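Local coordinates for putative DNA-binding protein (Salmonella choleraesuis, PDB 2HX0) that is of unknown function but probably binds DNA, and forms a trimer with bound magnesium ions, at residues A18-L23 with W48-T53; T57-R62 with L92-S97. The protein carries 2 engineered substitutions. All coordinates share one frame; numbering follows the deposited sequence.

Interaction 1. Residues A18-L23 with W48-T53; sequences ARFYAL and WIAGCT. Unlike the reference sequence in segment 18-23: L23 (reference Phe).
The hydroxyl oxygen OH of Y21 is gripped by two nitrogens of R19. R19 NE donates to it at 2.7 Å, and R19 NH2 donates to the same Y21 OH at 2.8 Å. The oxygen lies close to the guanidinium plane, so R19 takes it side-on, through NE and one NH. Both bonds are bent, with N-H...O angles of 147° and 137°. They run along one strand and do not reach 48-53.

The contact between the segments is apolar. It is carried by A18, F20, W48 and A50, and no hydrogen bond crosses it. F20 has its CG anti to the carbonyl carbon (chi1 -65°), and its ring reaches across to the other segment. F20 CE2 lies 3.8 Å from W48 CH2. The same CE2 meets CB of A50 at 3.9 Å, with the methyl at the edge of the phenyl ring. The F20 ring and the six-membered ring of W48 are set obliquely, their centroids 5.7 Å apart. A18 brings its CB to the edge of the indole, 3.9 Å from W48 CH2. W48 CH2 thus packs against both A18 and F20.

The polar edge of the indole is also satisfied: W48 NE1 is hydrogen-bonded to A50 O of the third subunit. F20 meets W48 of the second subunit as well, so the aromatic cluster is part of the trimer interface.

Within the antiparallel sheet of the PPC domain, strand 113-124 runs between strands 15-25 and 47-56. It bonds to both, and A50 and G51 form a classic beta bulge opposite its V121. Helix 31-42 packs on Y21 and L23, while strand 75-86 flanks strand 47-56 on its other side. F20 and Y21 pair antiparallel with a strand of the second subunit, so the sheet runs on across the interface.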
loop_
_atom_site.group_PDB
_atom_site.type_symbol
_atom_site.label_atom_id
_atom_site.label_comp_id
_atom_site.label_asym_id
_atom_site.label_seq_id
_atom_site.Cartn_x
_atom_site.Cartn_y
_atom_site.Cartn_z
ATOM N N ALA A 18 -16.756 1.811 -2.791
ATOM C CA ALA A 18 -16.169 1.533 -1.493
ATOM C C ALA A 18 -16.544 2.588 -0.475
ATOM O O ALA A 18 -16.757 3.752 -0.814
ATOM C CB ALA A 18 -14.651 1.451 -1.610
ATOM N N ARG A 19 -16.652 2.153 0.775
ATOM C CA ARG A 19 -16.932 3.035 1.894
ATOM C C ARG A 19 -15.647 2.933 2.709
ATOM O O ARG A 19 -15.146 1.833 2.924
ATOM C CB ARG A 19 -18.124 2.512 2.702
ATOM C CG ARG A 19 -18.587 3.457 3.801
ATOM C CD ARG A 19 -19.895 2.992 4.429
ATOM N NE ARG A 19 -19.754 1.723 5.135
ATOM C CZ ARG A 19 -20.333 0.585 4.764
ATOM N NH1 ARG A 19 -21.100 0.547 3.684
ATOM N NH2 ARG A 19 -20.154 -0.513 5.483
ATOM N N PHE A 20 -15.104 4.064 3.146
ATOM C CA PHE A 20 -13.863 4.032 3.915
ATOM C C PHE A 20 -14.028 4.421 5.366
ATOM O O PHE A 20 -14.898 5.211 5.727
ATOM C CB PHE A 20 -12.812 4.930 3.269
ATOM C CG PHE A 20 -12.389 4.463 1.914
ATOM C CD1 PHE A 20 -13.094 4.850 0.775
ATOM C CD2 PHE A 20 -11.321 3.584 1.776
ATOM C CE1 PHE A 20 -12.737 4.361 -0.488
ATOM C CE2 PHE A 20 -10.959 3.089 0.522
ATOM C CZ PHE A 20 -11.669 3.480 -0.608
ATOM N N TYR A 21 -13.166 3.849 6.194
ATOM C CA TYR A 21 -13.169 4.108 7.623
ATOM C C TYR A 21 -11.775 4.525 8.053
ATOM O O TYR A 21 -10.789 3.926 7.636
ATOM C CB TYR A 21 -13.555 2.853 8.403
ATOM C CG TYR A 21 -14.956 2.353 8.153
ATOM C CD1 TYR A 21 -15.241 1.536 7.067
ATOM C CD2 TYR A 21 -15.995 2.688 9.017
ATOM C CE1 TYR A 21 -16.533 1.056 6.846
ATOM C CE2 TYR A 21 -17.289 2.215 8.807
ATOM C CZ TYR A 21 -17.549 1.401 7.722
ATOM O OH TYR A 21 -18.826 0.930 7.529
ATOM N N ALA A 22 -11.695 5.551 8.887
ATOM C CA ALA A 22 -10.402 5.997 9.376
ATOM C C ALA A 22 -10.360 5.757 10.875
ATOM O O ALA A 22 -11.309 6.076 11.586
ATOM C CB ALA A 22 -10.200 7.486 9.076
ATOM N N LEU A 23 -9.274 5.176 11.362
ATOM C CA LEU A 23 -9.175 4.943 12.793
ATOM C C LEU A 23 -7.743 4.965 13.272
ATOM O O LEU A 23 -6.809 4.814 12.489
ATOM C CB LEU A 23 -9.824 3.613 13.174
ATOM C CG LEU A 23 -9.287 2.334 12.534
ATOM C CD1 LEU A 23 -9.530 1.151 13.468
ATOM C CD2 LEU A 23 -9.960 2.110 11.186
ATOM N N TRP A 48 -10.522 -4.290 3.083
ATOM C CA TRP A 48 -9.093 -4.404 2.813
ATOM C C TRP A 48 -8.411 -3.199 3.440
ATOM O O TRP A 48 -9.057 -2.186 3.711
ATOM C CB TRP A 48 -8.836 -4.471 1.293
ATOM C CG TRP A 48 -8.653 -3.153 0.572
ATOM C CD1 TRP A 48 -7.469 -2.549 0.251
ATOM C CD2 TRP A 48 -9.685 -2.315 0.040
ATOM N NE1 TRP A 48 -7.701 -1.390 -0.451
ATOM C CE2 TRP A 48 -9.054 -1.223 -0.594
ATOM C CE3 TRP A 48 -11.085 -2.383 0.038
ATOM C CZ2 TRP A 48 -9.775 -0.204 -1.228
ATOM C CZ3 TRP A 48 -11.803 -1.370 -0.590
ATOM C CH2 TRP A 48 -11.144 -0.293 -1.216
ATOM N N ILE A 49 -7.117 -3.317 3.707
ATOM C CA ILE A 49 -6.382 -2.205 4.295
ATOM C C ILE A 49 -5.971 -1.281 3.157
ATOM O O ILE A 49 -5.141 -1.644 2.322
ATOM C CB ILE A 49 -5.115 -2.683 5.023
ATOM C CG1 ILE A 49 -5.460 -3.816 5.993
ATOM C CG2 ILE A 49 -4.493 -1.510 5.770
ATOM C CD1 ILE A 49 -6.472 -3.506 7.133
ATOM N N ALA A 50 -6.565 -0.092 3.121
ATOM C CA ALA A 50 -6.273 0.871 2.064
ATOM C C ALA A 50 -5.097 1.781 2.394
ATOM O O ALA A 50 -4.516 2.396 1.503
ATOM C CB ALA A 50 -7.519 1.713 1.763
ATOM N N GLY A 51 -4.751 1.870 3.671
ATOM C CA GLY A 51 -3.638 2.709 4.078
ATOM C C GLY A 51 -3.293 2.439 5.525
ATOM O O GLY A 51 -4.182 2.189 6.335
ATOM N N CYS A 52 -2.007 2.471 5.860
ATOM C CA CYS A 52 -1.600 2.220 7.239
ATOM C C CYS A 52 -0.207 2.730 7.557
ATOM O O CYS A 52 0.730 2.565 6.772
ATOM C CB CYS A 52 -1.665 0.717 7.547
ATOM S SG CYS A 52 -1.185 0.261 9.244
ATOM N N THR A 53 -0.083 3.364 8.715
ATOM C CA THR A 53 1.203 3.866 9.170
ATOM C C THR A 53 1.188 3.812 10.686
ATOM O O THR A 53 0.134 3.923 11.302
ATOM C CB THR A 53 1.450 5.311 8.709
ATOM O OG1 THR A 53 2.774 5.704 9.089
ATOM C CG2 THR A 53 0.449 6.261 9.338
#

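Interaction 2. Residues T57-R62 with L92-S97; sequences TDVALR and LHLAVS. With MG (magnesium ion), chain B.
L94 meets both L61 and V59, and these three residues make the contact. L61 and L94 bury the most surface. Their side chains cross at about a right angle. L61 CD2 does the touching: it lies 3.8 Å from L94 CB and 3.9 Å from L94 CD2. One methyl of L61 therefore rests on both the base and a branch of L94.

CB of L94 points toward 57-62. With CG anti to the backbone N (chi1 170°), it is the CD2 branch that makes the contacts. This CD2 also meets V59 CG1, at 4.1 Å. V59 comes to L94 at a slant and with that one methyl. All three residues are buried. No hydrogen bond joins the segments, so the contact is pure hydrophobic packing.

H93, one residue before L94, has a different task. Its NE2 binds magnesium at 2.2 Å. A water oxygen sits at 2.5 Å from the magnesium, and H91 and H107 of the same chain complete the protein ligands. H93 ND1 is hydrogen-bonded to V78 O of the third subunit, which should fix the rotation of the ring.

Strand 103-108 lies between the two strands in the order of the curved antiparallel sheet. The chain just after it, with M109 and C112, lies beside this contact: A60 bonds to M109 through the backbone, and L94 touches C112. V59 also packs on F76 of strand 75-86, and L56 of strand 47-56 touches L94 and V96.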
loop_
_atom_site.group_PDB
_atom_site.type_symbol
_atom_site.label_atom_id
_atom_site.label_comp_id
_atom_site.label_asym_id
_atom_site.label_seq_id
_atom_site.Cartn_x
_atom_site.Cartn_y
_atom_site.Cartn_z
ATOM N N THR A 57 5.799 -2.413 19.056
ATOM C CA THR A 57 6.761 -2.814 20.070
ATOM C C THR A 57 6.956 -4.316 19.891
ATOM O O THR A 57 8.073 -4.791 19.680
ATOM C CB THR A 57 6.234 -2.515 21.480
ATOM O OG1 THR A 57 6.126 -1.098 21.652
ATOM C CG2 THR A 57 7.174 -3.082 22.537
ATOM N N ASP A 58 5.862 -5.066 19.968
ATOM C CA ASP A 58 5.922 -6.505 19.766
ATOM C C ASP A 58 5.481 -6.780 18.335
ATOM O O ASP A 58 4.550 -6.152 17.835
ATOM C CB ASP A 58 4.989 -7.239 20.732
ATOM C CG ASP A 58 5.338 -6.987 22.183
ATOM O OD1 ASP A 58 6.530 -7.106 22.534
ATOM O OD2 ASP A 58 4.422 -6.672 22.972
ATOM N N VAL A 59 6.154 -7.716 17.680
ATOM C CA VAL A 59 5.816 -8.065 16.309
ATOM C C VAL A 59 5.722 -9.579 16.169
ATOM O O VAL A 59 6.594 -10.309 16.642
ATOM C CB VAL A 59 6.875 -7.533 15.321
ATOM C CG1 VAL A 59 6.481 -7.892 13.897
ATOM C CG2 VAL A 59 7.017 -6.027 15.471
ATOM N N ALA A 60 4.656 -10.040 15.527
ATOM C CA ALA A 60 4.427 -11.460 15.313
ATOM C C ALA A 60 4.284 -11.693 13.815
ATOM O O ALA A 60 3.334 -11.216 13.192
ATOM C CB ALA A 60 3.160 -11.901 16.043
ATOM N N LEU A 61 5.236 -12.421 13.241
ATOM C CA LEU A 61 5.224 -12.700 11.813
ATOM C C LEU A 61 5.482 -14.164 11.506
ATOM O O LEU A 61 6.248 -14.828 12.199
ATOM C CB LEU A 61 6.301 -11.874 11.105
ATOM C CG LEU A 61 6.139 -10.357 11.067
ATOM C CD1 LEU A 61 7.399 -9.725 10.496
ATOM C CD2 LEU A 61 4.925 -10.003 10.220
ATOM N N ARG A 62 4.837 -14.661 10.459
ATOM C CA ARG A 62 5.053 -16.028 10.016
ATOM C C ARG A 62 5.752 -15.846 8.674
ATOM O O ARG A 62 5.149 -15.364 7.715
ATOM C CB ARG A 62 3.724 -16.763 9.829
ATOM C CG ARG A 62 3.884 -18.250 9.555
ATOM C CD ARG A 62 2.532 -18.926 9.376
ATOM N NE ARG A 62 1.865 -18.476 8.159
ATOM C CZ ARG A 62 0.646 -18.854 7.787
ATOM N NH1 ARG A 62 -0.053 -19.695 8.538
ATOM N NH2 ARG A 62 0.125 -18.392 6.658
ATOM N N LEU A 92 -3.535 -10.949 6.065
ATOM C CA LEU A 92 -2.742 -9.726 6.165
ATOM C C LEU A 92 -1.243 -9.967 6.212
ATOM O O LEU A 92 -0.777 -10.881 6.885
ATOM C CB LEU A 92 -3.157 -8.951 7.421
ATOM C CG LEU A 92 -4.649 -8.619 7.521
ATOM C CD1 LEU A 92 -5.006 -8.182 8.930
ATOM C CD2 LEU A 92 -4.981 -7.537 6.516
ATOM N N HIS A 93 -0.497 -9.138 5.492
ATOM C CA HIS A 93 0.959 -9.218 5.476
ATOM C C HIS A 93 1.498 -7.919 6.047
ATOM O O HIS A 93 0.931 -6.850 5.822
ATOM C CB HIS A 93 1.474 -9.445 4.054
ATOM C CG HIS A 93 1.266 -10.844 3.565
ATOM N ND1 HIS A 93 1.664 -11.266 2.315
ATOM C CD2 HIS A 93 0.718 -11.926 4.169
ATOM C CE1 HIS A 93 1.374 -12.547 2.169
ATOM N NE2 HIS A 93 0.799 -12.971 3.279
ATOM N N LEU A 94 2.594 -8.016 6.788
ATOM C CA LEU A 94 3.183 -6.857 7.442
ATOM C C LEU A 94 4.664 -6.688 7.156
ATOM O O LEU A 94 5.402 -7.670 7.069
ATOM C CB LEU A 94 2.977 -6.985 8.955
ATOM C CG LEU A 94 3.694 -6.019 9.908
ATOM C CD1 LEU A 94 3.104 -4.621 9.796
ATOM C CD2 LEU A 94 3.552 -6.532 11.336
ATOM N N ALA A 95 5.088 -5.435 7.007
ATOM C CA ALA A 95 6.493 -5.103 6.789
ATOM C C ALA A 95 6.844 -4.033 7.823
ATOM O O ALA A 95 6.160 -3.013 7.925
ATOM C CB ALA A 95 6.710 -4.562 5.372
ATOM N N VAL A 96 7.889 -4.279 8.607
ATOM C CA VAL A 96 8.319 -3.323 9.624
ATOM C C VAL A 96 9.789 -2.966 9.419
ATOM O O VAL A 96 10.544 -3.743 8.834
ATOM C CB VAL A 96 8.162 -3.894 11.060
ATOM C CG1 VAL A 96 6.694 -4.116 11.384
ATOM C CG2 VAL A 96 8.943 -5.193 11.193
ATOM N N SER A 97 10.181 -1.783 9.882
ATOM C CA SER A 97 11.571 -1.340 9.778
ATOM C C SER A 97 12.115 -1.112 11.184
ATOM O O SER A 97 11.365 -0.761 12.096
ATOM C CB SER A 97 11.672 -0.052 8.953
ATOM O OG SER A 97 10.939 1.009 9.546
HETATM MG MG MG B . -0.193 -14.894 3.660
HETATM O O HOH W 1 0.151 -15.911 1.386
#

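Both contacts are buried, and both join strands of one antiparallel sheet that are separated by a single intervening strand. Within this chain, interaction 1 lies toward the 15-25 edge, beyond which the second subunit continues the sheet, and interaction 2 toward the 70-73 edge. Neither has a hydrogen bond between its segments. Interaction 1 is aromatic, and its rings pack on into both neighbouring subunits. Interaction 2 is aliphatic: its V59, L61 and L94 core packs within the chain, while H93, a metal ligand, and A95 meet the third subunit. They touch where I49 CG1 meets L92 CD2 at 3.8 Å. Strand 47-56 serves both: it supplies one side of interaction 1 and, through L56, packs on interaction 2.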